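Local coordinates for periplasmic binding protein (Agrobacterium tumefaciens str. B6, PDB 5L9G), which binds the opine mannopine in the periplasm and probably delivers it to an ABC transporter for uptake into the cell, at residues Met267-Leu270 / Lys271-Lys275; Ala35-Lys38 / Ala39-Pro43; Asp99-Lys103 / Ala104-Pro108; Ala212-Lys216 / Asp217-Asp221. All blocks are in the same frame, centred on the assembly; numbering follows the deposited sequence.

Contact 1: residues Met267-Leu270 / Lys271-Lys275; sequences MRFL and KEMSK
K271 joins M267 through an ordinary helical bond, its backbone N lying 3.0 Å from M267 O. Its extended side chain leaves the helix and reaches D99 O through a weak hydrogen bond. E272 repeats the backbone pattern, N to R268 O at 3.0 Å. Its carboxylate, turned away from the preceding turn, is shared: OE2 pairs with Y278, while OE1 forms a salt bridge with K275 NZ at 3.0 Å, met from above the carboxylate plane. M273 carries the main side-chain contact. Its N bonds nearly straight to F269 O, and its CG sits between backbone N and carbonyl carbon (chi1 77°), a less common choice in a helix. The bend at chi3 then lays the methyl CE almost exactly over the centre of the F269 ring, 3.4 Å from the centroid and 3° off the normal, with SD farther out above the same face. Methionine suits this spot because its unbranched chain can bend to lay a methyl, polarised by the neighbouring sulfur, on the ring face. S274 follows, doubling the grip on L270 O: OG approaches to 2.8 Å, while its backbone N adds a weaker bond. Serine, with a short hydroxyl, can reach back to the carbonyl four residues earlier. K275 then occupies the N-cap position of the next helix. Together these features make a Met-aromatic contact of the CH-pi kind, spaced i to i+4, in the C-terminal part of helix 263-273.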
loop_
_atom_site.group_PDB
_atom_site.type_symbol
_atom_site.label_atom_id
_atom_site.label_comp_id
_atom_site.label_asym_id
_atom_site.label_seq_id
_atom_site.Cartn_x
_atom_site.Cartn_y
_atom_site.Cartn_z
ATOM N N MET A 267 -4.348 -2.017 -22.199
ATOM C CA MET A 267 -5.582 -1.271 -21.944
ATOM C C MET A 267 -6.781 -2.242 -21.831
ATOM O O MET A 267 -7.552 -2.145 -20.870
ATOM C CB MET A 267 -5.807 -0.200 -23.039
ATOM C CG MET A 267 -6.649 0.962 -22.592
ATOM S SD MET A 267 -5.799 2.129 -21.488
ATOM C CE MET A 267 -4.925 3.112 -22.666
ATOM N N ARG A 268 -6.893 -3.204 -22.780
ATOM C CA ARG A 268 -7.961 -4.215 -22.812
ATOM C C ARG A 268 -7.874 -5.101 -21.571
ATOM O O ARG A 268 -8.896 -5.420 -20.966
ATOM C CB ARG A 268 -7.860 -5.113 -24.065
ATOM C CG ARG A 268 -8.076 -4.427 -25.397
ATOM C CD ARG A 268 -8.556 -5.409 -26.469
ATOM N NE ARG A 268 -7.646 -6.542 -26.661
ATOM C CZ ARG A 268 -7.993 -7.823 -26.545
ATOM N NH1 ARG A 268 -9.238 -8.155 -26.224
ATOM N NH2 ARG A 268 -7.102 -8.781 -26.761
ATOM N N PHE A 269 -6.646 -5.493 -21.200
ATOM C CA PHE A 269 -6.353 -6.363 -20.059
ATOM C C PHE A 269 -6.765 -5.685 -18.745
ATOM O O PHE A 269 -7.498 -6.277 -17.941
ATOM C CB PHE A 269 -4.867 -6.756 -20.083
ATOM C CG PHE A 269 -4.423 -7.864 -19.145
ATOM C CD1 PHE A 269 -5.320 -8.841 -18.711
ATOM C CD2 PHE A 269 -3.090 -7.984 -18.777
ATOM C CE1 PHE A 269 -4.893 -9.893 -17.880
ATOM C CE2 PHE A 269 -2.669 -9.026 -17.934
ATOM C CZ PHE A 269 -3.574 -9.970 -17.490
ATOM N N LEU A 270 -6.382 -4.403 -18.584
ATOM C CA LEU A 270 -6.749 -3.594 -17.416
ATOM C C LEU A 270 -8.269 -3.404 -17.311
ATOM O O LEU A 270 -8.802 -3.521 -16.213
ATOM C CB LEU A 270 -6.013 -2.242 -17.424
ATOM C CG LEU A 270 -6.361 -1.253 -16.290
ATOM C CD1 LEU A 270 -6.191 -1.880 -14.914
ATOM C CD2 LEU A 270 -5.575 0.023 -16.425
ATOM N N LYS A 271 -8.965 -3.156 -18.440
ATOM C CA LYS A 271 -10.429 -2.994 -18.445
ATOM C C LYS A 271 -11.077 -4.302 -17.953
ATOM O O LYS A 271 -11.899 -4.278 -17.030
ATOM C CB LYS A 271 -10.948 -2.618 -19.854
ATOM C CG LYS A 271 -12.444 -2.317 -19.898
ATOM C CD LYS A 271 -12.885 -1.682 -21.229
ATOM C CE LYS A 271 -14.324 -1.238 -21.163
ATOM N NZ LYS A 271 -14.615 -0.128 -22.113
ATOM N N GLU A 272 -10.647 -5.438 -18.521
ATOM C CA GLU A 272 -11.167 -6.748 -18.146
ATOM C C GLU A 272 -10.925 -7.080 -16.662
ATOM O O GLU A 272 -11.880 -7.395 -15.963
ATOM C CB GLU A 272 -10.584 -7.849 -19.060
ATOM C CG GLU A 272 -11.271 -9.210 -18.960
ATOM C CD GLU A 272 -12.726 -9.298 -19.390
ATOM O OE1 GLU A 272 -13.176 -8.439 -20.179
ATOM O OE2 GLU A 272 -13.413 -10.251 -18.966
ATOM N N MET A 273 -9.670 -7.004 -16.178
ATOM C CA MET A 273 -9.338 -7.362 -14.787
ATOM C C MET A 273 -10.014 -6.473 -13.708
ATOM O O MET A 273 -10.099 -6.891 -12.544
ATOM C CB MET A 273 -7.816 -7.431 -14.560
ATOM C CG MET A 273 -7.128 -6.072 -14.433
ATOM S SD MET A 273 -5.358 -6.231 -14.094
ATOM C CE MET A 273 -4.774 -6.910 -15.668
ATOM N N SER A 274 -10.483 -5.266 -14.101
ATOM C CA SER A 274 -11.149 -4.331 -13.181
ATOM C C SER A 274 -12.608 -4.727 -12.911
ATOM O O SER A 274 -13.248 -4.154 -12.019
ATOM C CB SER A 274 -11.095 -2.908 -13.733
ATOM O OG SER A 274 -9.768 -2.422 -13.833
ATOM N N LYS A 275 -13.136 -5.691 -13.688
ATOM C CA LYS A 275 -14.521 -6.169 -13.584
ATOM C C LYS A 275 -14.850 -6.814 -12.240
ATOM O O LYS A 275 -13.984 -7.441 -11.638
ATOM C CB LYS A 275 -14.879 -7.103 -14.741
ATOM C CG LYS A 275 -15.084 -6.370 -16.069
ATOM C CD LYS A 275 -15.381 -7.354 -17.193
ATOM C CE LYS A 275 -15.833 -6.650 -18.448
ATOM N NZ LYS A 275 -16.032 -7.610 -19.570
#

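Contact 2: residues Ala35-Lys38 / Ala39-Pro43; sequences AQDK and ALWAP. With EDO (1,2-ethanediol), chain E.
A35 O takes A39 N at 3.0 Å, an ordinary helical bond just before the winding widens; the small methyls of both alanines suit a closely packed turn. Q36 is where the winding changes. Its carbonyl O receives two donors from opposite faces of its plane, L40 N at 2.8 Å and W41 N at 3.0 Å, so one residue more is accommodated in the turn. The Q36 side chain, with CG beside the backbone N (chi1 -69°), passes across the W41 indole: CB lies 3.5 Å above the ring plane, offset toward the rim, and OE1 comes near CZ2. Its amide is secured by S27 and the W32 carbonyl, and W41 NE1 is taken by Y254. D37 continues the wider spacing by accepting A42 N at 2.9 Å, in the carbonyl plane. Its side chain crosses the indole at about a right angle; OD1 is hydrogen-bonded to Y52 OH, and its approach to W41 CE3, at 3.6 Å, is packing. K38 O faces P43, whose ring has no N-H to offer; CD approaches this carbonyl at 3.3 Å and the helix kinks there. The lysine lies on the exposed side of the helix, where its charge can be hydrated. A 1,2-ethanediol, probably from the crystallisation liquor, donates to A42 O. These bonds define a pi-bulge followed by a proline kink, set in the helix of the beta-alpha-beta unit formed by 23-27, 30-48 and 52-56.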
loop_
_atom_site.group_PDB
_atom_site.type_symbol
_atom_site.label_atom_id
_atom_site.label_comp_id
_atom_site.label_asym_id
_atom_site.label_seq_id
_atom_site.Cartn_x
_atom_site.Cartn_y
_atom_site.Cartn_z
ATOM N N ALA A 35 -2.119 -13.067 -5.025
ATOM C CA ALA A 35 -3.564 -12.827 -4.970
ATOM C C ALA A 35 -4.055 -12.161 -6.266
ATOM O O ALA A 35 -5.064 -12.583 -6.825
ATOM C CB ALA A 35 -3.908 -11.964 -3.776
ATOM N N GLN A 36 -3.331 -11.136 -6.750
ATOM C CA GLN A 36 -3.691 -10.447 -7.993
ATOM C C GLN A 36 -3.599 -11.414 -9.174
ATOM O O GLN A 36 -4.506 -11.465 -9.993
ATOM C CB GLN A 36 -2.777 -9.243 -8.234
ATOM C CG GLN A 36 -2.980 -8.118 -7.251
ATOM C CD GLN A 36 -1.871 -7.122 -7.403
ATOM O OE1 GLN A 36 -1.944 -6.218 -8.222
ATOM N NE2 GLN A 36 -0.807 -7.299 -6.637
ATOM N N ASP A 37 -2.527 -12.216 -9.234
ATOM C CA ASP A 37 -2.362 -13.169 -10.322
ATOM C C ASP A 37 -3.498 -14.202 -10.363
ATOM O O ASP A 37 -4.064 -14.445 -11.438
ATOM C CB ASP A 37 -0.994 -13.858 -10.260
ATOM C CG ASP A 37 -0.690 -14.683 -11.492
ATOM O OD1 ASP A 37 -0.845 -14.152 -12.615
ATOM O OD2 ASP A 37 -0.367 -15.868 -11.338
ATOM N N LYS A 38 -3.881 -14.739 -9.189
ATOM C CA LYS A 38 -4.927 -15.765 -9.115
ATOM C C LYS A 38 -6.330 -15.241 -9.385
ATOM O O LYS A 38 -7.071 -15.868 -10.146
ATOM C CB LYS A 38 -4.877 -16.504 -7.772
ATOM C CG LYS A 38 -5.744 -17.758 -7.709
ATOM C CD LYS A 38 -5.650 -18.464 -6.355
ATOM C CE LYS A 38 -6.441 -19.757 -6.344
ATOM N NZ LYS A 38 -5.776 -20.838 -7.128
ATOM N N ALA A 39 -6.695 -14.133 -8.748
ATOM C CA ALA A 39 -8.028 -13.551 -8.838
ATOM C C ALA A 39 -8.280 -12.702 -10.066
ATOM O O ALA A 39 -9.419 -12.653 -10.541
ATOM C CB ALA A 39 -8.293 -12.720 -7.602
ATOM N N LEU A 40 -7.248 -11.988 -10.547
ATOM C CA LEU A 40 -7.407 -11.019 -11.634
ATOM C C LEU A 40 -6.695 -11.339 -12.935
ATOM O O LEU A 40 -7.353 -11.462 -13.969
ATOM C CB LEU A 40 -6.962 -9.619 -11.148
ATOM C CG LEU A 40 -7.451 -9.154 -9.760
ATOM C CD1 LEU A 40 -6.720 -7.874 -9.321
ATOM C CD2 LEU A 40 -8.958 -8.946 -9.750
ATOM N N TRP A 41 -5.354 -11.456 -12.904
ATOM C CA TRP A 41 -4.544 -11.602 -14.116
ATOM C C TRP A 41 -4.795 -12.909 -14.875
ATOM O O TRP A 41 -5.173 -12.840 -16.040
ATOM C CB TRP A 41 -3.051 -11.406 -13.804
ATOM C CG TRP A 41 -2.724 -10.177 -12.989
ATOM C CD1 TRP A 41 -3.522 -9.085 -12.767
ATOM C CD2 TRP A 41 -1.492 -9.918 -12.309
ATOM N NE1 TRP A 41 -2.876 -8.185 -11.951
ATOM C CE2 TRP A 41 -1.621 -8.668 -11.662
ATOM C CE3 TRP A 41 -0.291 -10.640 -12.159
ATOM C CZ2 TRP A 41 -0.577 -8.096 -10.922
ATOM C CZ3 TRP A 41 0.731 -10.085 -11.403
ATOM C CH2 TRP A 41 0.581 -8.832 -10.790
ATOM N N ALA A 42 -4.604 -14.082 -14.229
ATOM C CA ALA A 42 -4.870 -15.376 -14.893
ATOM C C ALA A 42 -6.328 -15.497 -15.425
ATOM O O ALA A 42 -6.468 -15.804 -16.594
ATOM C CB ALA A 42 -4.510 -16.551 -13.984
ATOM N N PRO A 43 -7.425 -15.216 -14.672
ATOM C CA PRO A 43 -8.764 -15.344 -15.284
ATOM C C PRO A 43 -9.076 -14.301 -16.360
ATOM O O PRO A 43 -9.686 -14.666 -17.367
ATOM C CB PRO A 43 -9.733 -15.268 -14.096
ATOM C CG PRO A 43 -8.892 -15.245 -12.880
ATOM C CD PRO A 43 -7.530 -14.802 -13.261
HETATM C C1 EDO E . -2.764 -18.058 -16.820
HETATM O O1 EDO E . -1.582 -17.504 -16.245
HETATM C C2 EDO E . -3.257 -17.137 -17.968
HETATM O O2 EDO E . -4.669 -17.089 -17.990
#

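Contact 3: residues Asp99-Lys103 / Ala104-Pro108; sequences DIVNK and ADFPP
N102, K103 and A104 form the tight centre of this turn. N102 uses both its oxygens. OD1 accepts A104 N at 3.3 Å from above the amide plane, which makes an Asx turn; with CG anti to its backbone N (chi1 177°), the torsion turns OD1 toward the N-H and methyl of A104. The backbone O takes D105 N at 3.0 Å and also lies at the edge of the F106 ring. Asparagine is apt here, being short enough for its carbonyl to reach the N-H two residues on. K103 supplies the second turn: its O accepts F106 N at 3.1 Å, again from above the carbonyl plane, and a water donates both to this oxygen and to P107 O. Its extended side chain ends in a weak bond to V111 O. The methyl of A104 rests 3.4 Å from N102 OD1, and a residue this small suits the tight turn. Around this centre a second water links N102 N to D105 OD2, and V101 CB packs on F106 CE1 at 3.7 Å, the two side chains crossing at about a right angle; F106 is buried, and both also touch V111. Overall, this is a short 3-10 turn opened by an Asx turn, in the loop between helix 84-89 and strand 111-112.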
loop_
_atom_site.group_PDB
_atom_site.type_symbol
_atom_site.label_atom_id
_atom_site.label_comp_id
_atom_site.label_asym_id
_atom_site.label_seq_id
_atom_site.Cartn_x
_atom_site.Cartn_y
_atom_site.Cartn_z
ATOM N N ASP A 99 -13.650 5.399 -20.953
ATOM C CA ASP A 99 -14.567 4.606 -20.134
ATOM C C ASP A 99 -13.992 3.234 -19.730
ATOM O O ASP A 99 -14.707 2.229 -19.776
ATOM C CB ASP A 99 -15.949 4.485 -20.826
ATOM C CG ASP A 99 -16.740 5.789 -20.956
ATOM O OD1 ASP A 99 -16.638 6.648 -20.045
ATOM O OD2 ASP A 99 -17.499 5.928 -21.941
ATOM N N ILE A 100 -12.717 3.209 -19.285
ATOM C CA ILE A 100 -12.013 1.987 -18.849
ATOM C C ILE A 100 -12.777 1.299 -17.682
ATOM O O ILE A 100 -12.827 0.071 -17.613
ATOM C CB ILE A 100 -10.502 2.250 -18.577
ATOM C CG1 ILE A 100 -9.715 0.935 -18.384
ATOM C CG2 ILE A 100 -10.269 3.244 -17.430
ATOM C CD1 ILE A 100 -8.314 0.928 -18.976
ATOM N N VAL A 101 -13.408 2.100 -16.814
ATOM C CA VAL A 101 -14.311 1.685 -15.741
ATOM C C VAL A 101 -15.399 2.751 -15.649
ATOM O O VAL A 101 -15.233 3.856 -16.166
ATOM C CB VAL A 101 -13.636 1.467 -14.349
ATOM C CG1 VAL A 101 -12.674 0.281 -14.362
ATOM C CG2 VAL A 101 -12.961 2.737 -13.833
ATOM N N ASN A 102 -16.484 2.423 -14.959
ATOM C CA ASN A 102 -17.554 3.339 -14.601
ATOM C C ASN A 102 -17.134 3.804 -13.192
ATOM O O ASN A 102 -17.113 3.000 -12.256
ATOM C CB ASN A 102 -18.906 2.598 -14.588
ATOM C CG ASN A 102 -20.107 3.411 -14.162
ATOM O OD1 ASN A 102 -20.009 4.569 -13.744
ATOM N ND2 ASN A 102 -21.280 2.801 -14.238
ATOM N N LYS A 103 -16.747 5.092 -13.052
ATOM C CA LYS A 103 -16.279 5.671 -11.777
ATOM C C LYS A 103 -17.268 5.497 -10.604
ATOM O O LYS A 103 -16.822 5.381 -9.460
ATOM C CB LYS A 103 -15.867 7.141 -11.946
ATOM C CG LYS A 103 -14.616 7.329 -12.802
ATOM C CD LYS A 103 -14.118 8.763 -12.765
ATOM C CE LYS A 103 -12.904 8.968 -13.638
ATOM N NZ LYS A 103 -12.245 10.270 -13.366
ATOM N N ALA A 104 -18.589 5.391 -10.898
ATOM C CA ALA A 104 -19.644 5.174 -9.893
ATOM C C ALA A 104 -19.480 3.840 -9.132
ATOM O O ALA A 104 -19.932 3.729 -7.995
ATOM C CB ALA A 104 -21.018 5.243 -10.545
ATOM N N ASP A 105 -18.808 2.846 -9.748
ATOM C CA ASP A 105 -18.548 1.535 -9.147
ATOM C C ASP A 105 -17.347 1.538 -8.201
ATOM O O ASP A 105 -17.113 0.535 -7.536
ATOM C CB ASP A 105 -18.298 0.489 -10.241
ATOM C CG ASP A 105 -19.461 0.266 -11.179
ATOM O OD1 ASP A 105 -20.622 0.407 -10.731
ATOM O OD2 ASP A 105 -19.216 -0.125 -12.333
ATOM N N PHE A 106 -16.553 2.615 -8.186
ATOM C CA PHE A 106 -15.343 2.662 -7.363
ATOM C C PHE A 106 -15.412 3.781 -6.307
ATOM O O PHE A 106 -16.208 4.706 -6.477
ATOM C CB PHE A 106 -14.104 2.823 -8.280
ATOM C CG PHE A 106 -13.805 1.594 -9.107
ATOM C CD1 PHE A 106 -14.523 1.322 -10.269
ATOM C CD2 PHE A 106 -12.824 0.690 -8.710
ATOM C CE1 PHE A 106 -14.285 0.153 -10.998
ATOM C CE2 PHE A 106 -12.553 -0.458 -9.472
ATOM C CZ PHE A 106 -13.292 -0.726 -10.599
ATOM N N PRO A 107 -14.600 3.744 -5.220
ATOM C CA PRO A 107 -14.648 4.850 -4.244
ATOM C C PRO A 107 -14.343 6.206 -4.907
ATOM O O PRO A 107 -13.621 6.247 -5.915
ATOM C CB PRO A 107 -13.567 4.471 -3.224
ATOM C CG PRO A 107 -13.413 2.989 -3.346
ATOM C CD PRO A 107 -13.610 2.719 -4.814
ATOM N N PRO A 108 -14.929 7.327 -4.423
ATOM C CA PRO A 108 -14.629 8.623 -5.055
ATOM C C PRO A 108 -13.139 8.962 -4.961
ATOM O O PRO A 108 -12.509 8.691 -3.936
ATOM C CB PRO A 108 -15.511 9.625 -4.287
ATOM C CG PRO A 108 -15.817 8.971 -3.000
ATOM C CD PRO A 108 -15.813 7.483 -3.247
HETATM O O HOH W 1 -16.953 0.017 -13.833
HETATM O O HOH W 2 -14.275 6.805 -8.651
#

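Contact 4: residues Ala212-Lys216 / Asp217-Asp221; sequences AQLIK and DGEVD
Q213 and D217 meet one helical turn apart through backbone and side chain together. D217 N bonds to Q213 O at 2.9 Å, and Q213 NE2 donates to D217 OD2 at 3.1 Å. This second bond leaves in the plane of the amide but arrives from above the carboxylate plane, the two flat groups being turned 45° against each other. The bend at chi2 (57°) curls the glutamine toward the aspartate; both are polar residues fitted to an exposed helix end. Beyond D217 the chain closes in a Schellman motif. G218 N bonds to I215 O at 3.1 Å, coming from above its carbonyl plane, and E219 N reaches back to L214 O at 2.9 Å, in the carbonyl plane. G218 adopts a positive phi of 60°, a conformation glycine takes readily because no side chain crowds it. After the reversal E219 crosses L214 at about a right angle, OE1 lying 3.6 Å from L214 CD2 and CB 4.0 Å from it. V220 then adds a looser apolar touch, CG1 to L214 CD1 at 4.3 Å. Farther out, L214 and V220 both pack on strand 201-205, while I215 presses on strand 222-226 and helix 227-235. The end of helix 208-216 thus packs on two strands and a helix, and the loop leads on into strand 222-226.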
loop_
_atom_site.group_PDB
_atom_site.type_symbol
_atom_site.label_atom_id
_atom_site.label_comp_id
_atom_site.label_asym_id
_atom_site.label_seq_id
_atom_site.Cartn_x
_atom_site.Cartn_y
_atom_site.Cartn_z
ATOM N N ALA A 212 6.634 -9.635 6.207
ATOM C CA ALA A 212 5.965 -10.867 6.647
ATOM C C ALA A 212 7.013 -11.850 7.230
ATOM O O ALA A 212 6.745 -12.495 8.254
ATOM C CB ALA A 212 5.229 -11.503 5.469
ATOM N N GLN A 213 8.208 -11.950 6.605
ATOM C CA GLN A 213 9.252 -12.858 7.086
ATOM C C GLN A 213 9.795 -12.408 8.449
ATOM O O GLN A 213 9.985 -13.245 9.339
ATOM C CB GLN A 213 10.394 -13.009 6.042
ATOM C CG GLN A 213 11.310 -14.209 6.294
ATOM C CD GLN A 213 10.526 -15.498 6.340
ATOM O OE1 GLN A 213 9.835 -15.868 5.391
ATOM N NE2 GLN A 213 10.620 -16.220 7.430
ATOM N N LEU A 214 10.009 -11.089 8.624
ATOM C CA LEU A 214 10.460 -10.527 9.917
ATOM C C LEU A 214 9.470 -10.934 11.025
ATOM O O LEU A 214 9.891 -11.334 12.102
ATOM C CB LEU A 214 10.502 -9.000 9.850
ATOM C CG LEU A 214 11.654 -8.415 9.026
ATOM C CD1 LEU A 214 11.426 -6.899 8.843
ATOM C CD2 LEU A 214 13.018 -8.675 9.698
ATOM N N ILE A 215 8.170 -10.871 10.715
ATOM C CA ILE A 215 7.065 -11.222 11.621
ATOM C C ILE A 215 7.088 -12.732 11.925
ATOM O O ILE A 215 7.109 -13.133 13.084
ATOM C CB ILE A 215 5.702 -10.747 11.027
ATOM C CG1 ILE A 215 5.658 -9.202 10.969
ATOM C CG2 ILE A 215 4.522 -11.312 11.861
ATOM C CD1 ILE A 215 4.508 -8.601 10.167
ATOM N N LYS A 216 7.159 -13.558 10.880
ATOM C CA LYS A 216 7.220 -15.016 11.058
ATOM C C LYS A 216 8.428 -15.448 11.896
ATOM O O LYS A 216 8.300 -16.326 12.738
ATOM C CB LYS A 216 7.230 -15.719 9.699
ATOM C CG LYS A 216 5.874 -15.695 8.971
ATOM C CD LYS A 216 5.968 -16.387 7.609
ATOM C CE LYS A 216 6.580 -15.500 6.547
ATOM N NZ LYS A 216 6.238 -15.945 5.167
ATOM N N ASP A 217 9.598 -14.799 11.717
ATOM C CA ASP A 217 10.804 -15.174 12.463
ATOM C C ASP A 217 10.879 -14.513 13.854
ATOM O O ASP A 217 11.804 -14.812 14.610
ATOM C CB ASP A 217 12.057 -14.796 11.650
ATOM C CG ASP A 217 12.256 -15.645 10.414
ATOM O OD1 ASP A 217 12.033 -16.876 10.492
ATOM O OD2 ASP A 217 12.703 -15.100 9.401
ATOM N N GLY A 218 9.932 -13.626 14.154
ATOM C CA GLY A 218 9.927 -12.858 15.400
ATOM C C GLY A 218 11.174 -11.995 15.536
ATOM O O GLY A 218 11.672 -11.795 16.651
ATOM N N GLU A 219 11.718 -11.512 14.404
ATOM C CA GLU A 219 12.959 -10.729 14.352
ATOM C C GLU A 219 12.793 -9.278 14.784
ATOM O O GLU A 219 13.792 -8.589 15.015
ATOM C CB GLU A 219 13.612 -10.821 12.962
ATOM C CG GLU A 219 14.449 -12.074 12.795
ATOM C CD GLU A 219 15.137 -12.277 11.453
ATOM O OE1 GLU A 219 15.353 -11.281 10.721
ATOM O OE2 GLU A 219 15.458 -13.445 11.135
ATOM N N VAL A 220 11.543 -8.813 14.878
ATOM C CA VAL A 220 11.189 -7.464 15.327
ATOM C C VAL A 220 10.214 -7.577 16.484
ATOM O O VAL A 220 9.542 -8.612 16.609
ATOM C CB VAL A 220 10.628 -6.564 14.177
ATOM C CG1 VAL A 220 11.662 -6.389 13.069
ATOM C CG2 VAL A 220 9.305 -7.102 13.628
ATOM N N ASP A 221 10.076 -6.503 17.284
ATOM C CA ASP A 221 9.111 -6.493 18.389
ATOM C C ASP A 221 7.817 -5.830 17.976
ATOM O O ASP A 221 6.745 -6.152 18.475
ATOM C CB ASP A 221 9.724 -5.871 19.648
ATOM C CG ASP A 221 10.893 -6.695 20.154
ATOM O OD1 ASP A 221 10.749 -7.937 20.255
ATOM O OD2 ASP A 221 11.965 -6.121 20.368
#

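In the fold
From the N terminus the chain meets contact 2 in helix 30-48, then contact 3 in the loop before strand 111-112, contact 4 at the end of helix 208-216, and contact 1 in helix 263-273. Each closes only a turn of adjoining residues, so the four follow in series and none nests or crosses. Space regroups them. Contact 1 joins helix 263-273 to helix 30-48, where M273 and F269 pack on W41 of contact 2, and to the loop before strand 111-112, where S274 touches V101 and K271 lies against I100 of contact 3. Contacts 2 and 3 do not touch each other. Contact 4 stands apart, its centre about 36 Å from that of contact 1, on the opposite side of the chain's centre.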